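Local coordinates for phosphoenolpyruvate--protein phosphotransferase (Escherichia coli, PDB 5T12), which probably passes the phosphoryl group of phosphoenolpyruvate, through a histidine, to the carrier protein NPr of the nitrogen phosphotransferase system, this chain being the enzyme's EIN-type phosphotransfer domain, at residues T21-L24 against M25-V28; E108-A111 against E112-A115. The protein carries 1 engineered substitution. All coordinates share one frame; numbering follows the deposited sequence.

Contact 1 of 2, residues T21-L24 against M25-V28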
loop_
_atom_site.group_PDB
_atom_site.type_symbol
_atom_site.label_atom_id
_atom_site.label_comp_id
_atom_site.label_asym_id
_atom_site.label_seq_id
_atom_site.Cartn_x
_atom_site.Cartn_y
_atom_site.Cartn_z
ATOM N N THR A 21 -9.179 3.906 9.049
ATOM C CA THR A 21 -9.113 5.353 8.919
ATOM C C THR A 21 -9.110 5.756 7.448
ATOM O O THR A 21 -8.805 4.958 6.558
ATOM C CB THR A 21 -7.866 5.907 9.615
ATOM O OG1 THR A 21 -6.727 5.745 8.761
ATOM C CG2 THR A 21 -7.617 5.169 10.923
ATOM N N LEU A 22 -9.458 7.019 7.207
ATOM C CA LEU A 22 -9.498 7.536 5.849
ATOM C C LEU A 22 -8.100 7.517 5.231
ATOM O O LEU A 22 -7.097 7.616 5.944
ATOM C CB LEU A 22 -10.052 8.960 5.836
ATOM C CG LEU A 22 -11.562 9.133 6.016
ATOM C CD1 LEU A 22 -11.911 10.598 6.216
ATOM C CD2 LEU A 22 -12.311 8.563 4.821
ATOM N N PRO A 23 -8.005 7.383 3.909
ATOM C CA PRO A 23 -6.692 7.415 3.257
ATOM C C PRO A 23 -5.995 8.751 3.469
ATOM O O PRO A 23 -6.611 9.764 3.810
ATOM C CB PRO A 23 -7.020 7.184 1.776
ATOM C CG PRO A 23 -8.467 7.525 1.640
ATOM C CD PRO A 23 -9.092 7.142 2.945
ATOM N N LEU A 24 -4.677 8.737 3.258
ATOM C CA LEU A 24 -3.871 9.934 3.484
ATOM C C LEU A 24 -4.294 11.082 2.578
ATOM O O LEU A 24 -4.200 12.248 2.975
ATOM C CB LEU A 24 -2.389 9.611 3.282
ATOM C CG LEU A 24 -1.556 9.207 4.503
ATOM C CD1 LEU A 24 -2.313 8.259 5.424
ATOM C CD2 LEU A 24 -0.245 8.577 4.058
ATOM N N MET A 25 -4.764 10.776 1.366
ATOM C CA MET A 25 -5.198 11.828 0.453
ATOM C C MET A 25 -6.424 12.559 0.986
ATOM O O MET A 25 -6.509 13.789 0.893
ATOM C CB MET A 25 -5.483 11.237 -0.928
ATOM C CG MET A 25 -4.240 10.821 -1.697
ATOM S SD MET A 25 -3.301 12.233 -2.311
ATOM C CE MET A 25 -4.498 12.970 -3.415
ATOM N N GLU A 26 -7.380 11.824 1.557
ATOM C CA GLU A 26 -8.634 12.420 1.998
ATOM C C GLU A 26 -8.524 13.142 3.335
ATOM O O GLU A 26 -9.466 13.848 3.712
ATOM C CB GLU A 26 -9.726 11.351 2.087
ATOM C CG GLU A 26 -10.074 10.704 0.756
ATOM C CD GLU A 26 -11.324 9.850 0.832
ATOM O OE1 GLU A 26 -12.146 10.079 1.744
ATOM O OE2 GLU A 26 -11.485 8.948 -0.017
ATOM N N GLN A 27 -7.418 12.987 4.060
ATOM C CA GLN A 27 -7.225 13.689 5.323
ATOM C C GLN A 27 -6.202 14.814 5.218
ATOM O O GLN A 27 -5.779 15.352 6.245
ATOM C CB GLN A 27 -6.830 12.705 6.431
ATOM C CG GLN A 27 -5.480 12.033 6.260
ATOM C CD GLN A 27 -5.276 10.908 7.259
ATOM O OE1 GLN A 27 -6.187 10.121 7.516
ATOM N NE2 GLN A 27 -4.081 10.834 7.834
ATOM N N VAL A 28 -5.797 15.178 4.006
ATOM C CA VAL A 28 -4.999 16.377 3.777
ATOM C C VAL A 28 -5.948 17.554 3.610
ATOM O O VAL A 28 -6.946 17.460 2.886
ATOM C CB VAL A 28 -4.097 16.216 2.542
ATOM C CG1 VAL A 28 -3.485 17.554 2.146
ATOM C CG2 VAL A 28 -3.003 15.199 2.810
#
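Pro23 and Leu24 meet Glu26, Gln27 and Val28 where the loop after strand 11-18 bends back on itself, running into a type I beta turn from Met25 to Val28. The loop belongs to the connection that carries the chain from the sheet to helix 36-61. Its backbone bonds are all weak: the carbonyl of Pro23 takes the amides of both Glu26 and Gln27, the first with N to O at 3.1 Å, and Gln27 N also reaches Leu24 O at 3.5 Å. The firm side is that of Met25, the buried residue here. Its chain bends at chi2 and chi3 (-73° and -63°), which carries the thioether away from 21-24 and in among Ile107 and Glu108 of helix 99-115 and Leu137 of helix 126-140. Met25 N is hydrogen-bonded to Gln134 OE1, and Lys104 NZ binds the carbonyl of Val28, tying the turn to two helices. Toward solvent the contact is looser. Glu26, extended beyond CG, passes obliquely over the CG corner of the proline ring, CG to Pro23 CG at 3.7 Å, and crosses Leu22 at about a right angle, where its OE1 meets Leu22 CD2 at 3.4 Å. Gln27 is exposed as well, its CG lying 3.5 Å from Pro23 O. Back on the packed side, methyl CG2 of Val28 sits 3.2 Å from Leu24 O.

Contact 2 of 2, residues E108-A111 against E112-A115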
loop_
_atom_site.group_PDB
_atom_site.type_symbol
_atom_site.label_atom_id
_atom_site.label_comp_id
_atom_site.label_asym_id
_atom_site.label_seq_id
_atom_site.Cartn_x
_atom_site.Cartn_y
_atom_site.Cartn_z
ATOM N N GLU A 108 -4.905 14.957 -7.631
ATOM C CA GLU A 108 -6.342 14.880 -7.880
ATOM C C GLU A 108 -6.721 15.589 -9.175
ATOM O O GLU A 108 -7.630 15.146 -9.887
ATOM C CB GLU A 108 -7.117 15.464 -6.700
ATOM C CG GLU A 108 -6.970 14.664 -5.416
ATOM C CD GLU A 108 -7.978 15.058 -4.354
ATOM O OE1 GLU A 108 -7.999 14.408 -3.286
ATOM O OE2 GLU A 108 -8.751 16.010 -4.584
ATOM N N LYS A 109 -6.033 16.688 -9.497
ATOM C CA LYS A 109 -6.300 17.388 -10.749
ATOM C C LYS A 109 -6.014 16.498 -11.951
ATOM O O LYS A 109 -6.791 16.473 -12.914
ATOM C CB LYS A 109 -5.470 18.671 -10.820
ATOM C CG LYS A 109 -5.470 19.345 -12.185
ATOM C CD LYS A 109 -5.069 20.810 -12.080
ATOM C CE LYS A 109 -3.900 21.146 -12.994
ATOM N NZ LYS A 109 -2.633 20.506 -12.541
ATOM N N PHE A 110 -4.910 15.751 -11.912
ATOM C CA PHE A 110 -4.562 14.893 -13.037
ATOM C C PHE A 110 -5.310 13.568 -13.006
ATOM O O PHE A 110 -5.612 13.009 -14.067
ATOM C CB PHE A 110 -3.053 14.655 -13.071
ATOM C CG PHE A 110 -2.272 15.824 -13.599
ATOM C CD1 PHE A 110 -2.312 16.143 -14.946
ATOM C CD2 PHE A 110 -1.502 16.604 -12.752
ATOM C CE1 PHE A 110 -1.599 17.218 -15.441
ATOM C CE2 PHE A 110 -0.785 17.682 -13.242
ATOM C CZ PHE A 110 -0.835 17.988 -14.589
ATOM N N ALA A 111 -5.620 13.052 -11.815
ATOM C CA ALA A 111 -6.440 11.849 -11.732
ATOM C C ALA A 111 -7.832 12.101 -12.295
ATOM O O ALA A 111 -8.414 11.229 -12.951
ATOM C CB ALA A 111 -6.525 11.363 -10.284
ATOM N N GLU A 112 -8.380 13.293 -12.048
ATOM C CA GLU A 112 -9.668 13.655 -12.630
ATOM C C GLU A 112 -9.592 13.688 -14.151
ATOM O O GLU A 112 -10.496 13.202 -14.841
ATOM C CB GLU A 112 -10.127 15.006 -12.082
ATOM C CG GLU A 112 -10.890 14.916 -10.774
ATOM C CD GLU A 112 -10.795 16.184 -9.953
ATOM O OE1 GLU A 112 -10.920 16.099 -8.713
ATOM O OE2 GLU A 112 -10.587 17.266 -10.542
ATOM N N GLN A 113 -8.513 14.259 -14.694
ATOM C CA GLN A 113 -8.378 14.350 -16.144
ATOM C C GLN A 113 -8.248 12.971 -16.775
ATOM O O GLN A 113 -8.804 12.718 -17.851
ATOM C CB GLN A 113 -7.180 15.227 -16.507
ATOM C CG GLN A 113 -7.346 16.690 -16.121
ATOM C CD GLN A 113 -6.099 17.510 -16.390
ATOM O OE1 GLN A 113 -5.238 17.116 -17.178
ATOM N NE2 GLN A 113 -5.994 18.658 -15.731
ATOM N N PHE A 114 -7.517 12.062 -16.123
ATOM C CA PHE A 114 -7.401 10.701 -16.638
ATOM C C PHE A 114 -8.741 9.976 -16.595
ATOM O O PHE A 114 -9.078 9.229 -17.521
ATOM C CB PHE A 114 -6.347 9.927 -15.845
ATOM C CG PHE A 114 -4.944 10.126 -16.345
ATOM C CD1 PHE A 114 -4.344 11.374 -16.295
ATOM C CD2 PHE A 114 -4.220 9.061 -16.855
ATOM C CE1 PHE A 114 -3.053 11.558 -16.751
ATOM C CE2 PHE A 114 -2.927 9.239 -17.312
ATOM C CZ PHE A 114 -2.344 10.489 -17.259
ATOM N N ALA A 115 -9.517 10.185 -15.529
ATOM C CA ALA A 115 -10.817 9.536 -15.414
ATOM C C ALA A 115 -11.818 10.055 -16.438
ATOM O O ALA A 115 -12.796 9.361 -16.736
ATOM C CB ALA A 115 -11.374 9.722 -14.002
#
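Glu108 to Ala111 give their carbonyls in turn to the amides of Glu112 to Ala115, an i to i+4 series in which Glu112 N to Glu108 O, at 2.9 Å and 157° at the hydrogen, is the shortest and Gln113 N to Lys109 O, at 3.3 Å, is weak. The side chains of the later turn lie back over these same carbonyls. Glu112, extended beyond CG, runs past Glu108 O, with CB 3.3 Å away. Its OE1 stays 4.7 Å from Glu108 OE2, a like-charged neighbour that might slightly favour protonation of either group. Gln113 runs alongside both Lys109 and Phe110: NE2 lies 3.6 Å from Lys109 CG, while OE1 approaches Phe110 CD1 at 3.8 Å with amide and ring planes 58° apart. All this happens in the last two turns of helix 99-115, within the helical part of this EIN-type domain, where Ala111 is buried and, like Glu108, packs on Arg130 of helix 126-140. Phe114 puts CG anti to its carbonyl carbon (chi1 -85°), and this swings the ring edge onto Phe110 O, with CD1 at 3.0 Å and the oxygen near the ring plane. A serine here is likely to leave both Ala126 and that side of the Phe110 carbonyl without their aromatic neighbour. Next along, Ala115 CB rests 3.5 Å from Ala111 O.

Both contacts are local and lie mainly on the surface, each with a single buried residue, Met25 in contact 1 and Ala111 in contact 2, and their centres are about 17 Å apart. They hold different elements: contact 1 is a loop after strand 11-18, contact 2 the end of helix 99-115. The regular helix gives mostly good backbone bonds, whereas the irregular loop has weak ones and leans on Gln134 of helix 126-140 and on Lys104, which belongs to the same helix as contact 2. Helix 126-140 backs both, meeting 21-28 through Gln134 and Leu137 and 108-115 through Ala126 and Arg130. The two also touch directly, Met25 CE packing on Glu108 CG at 3.6 Å.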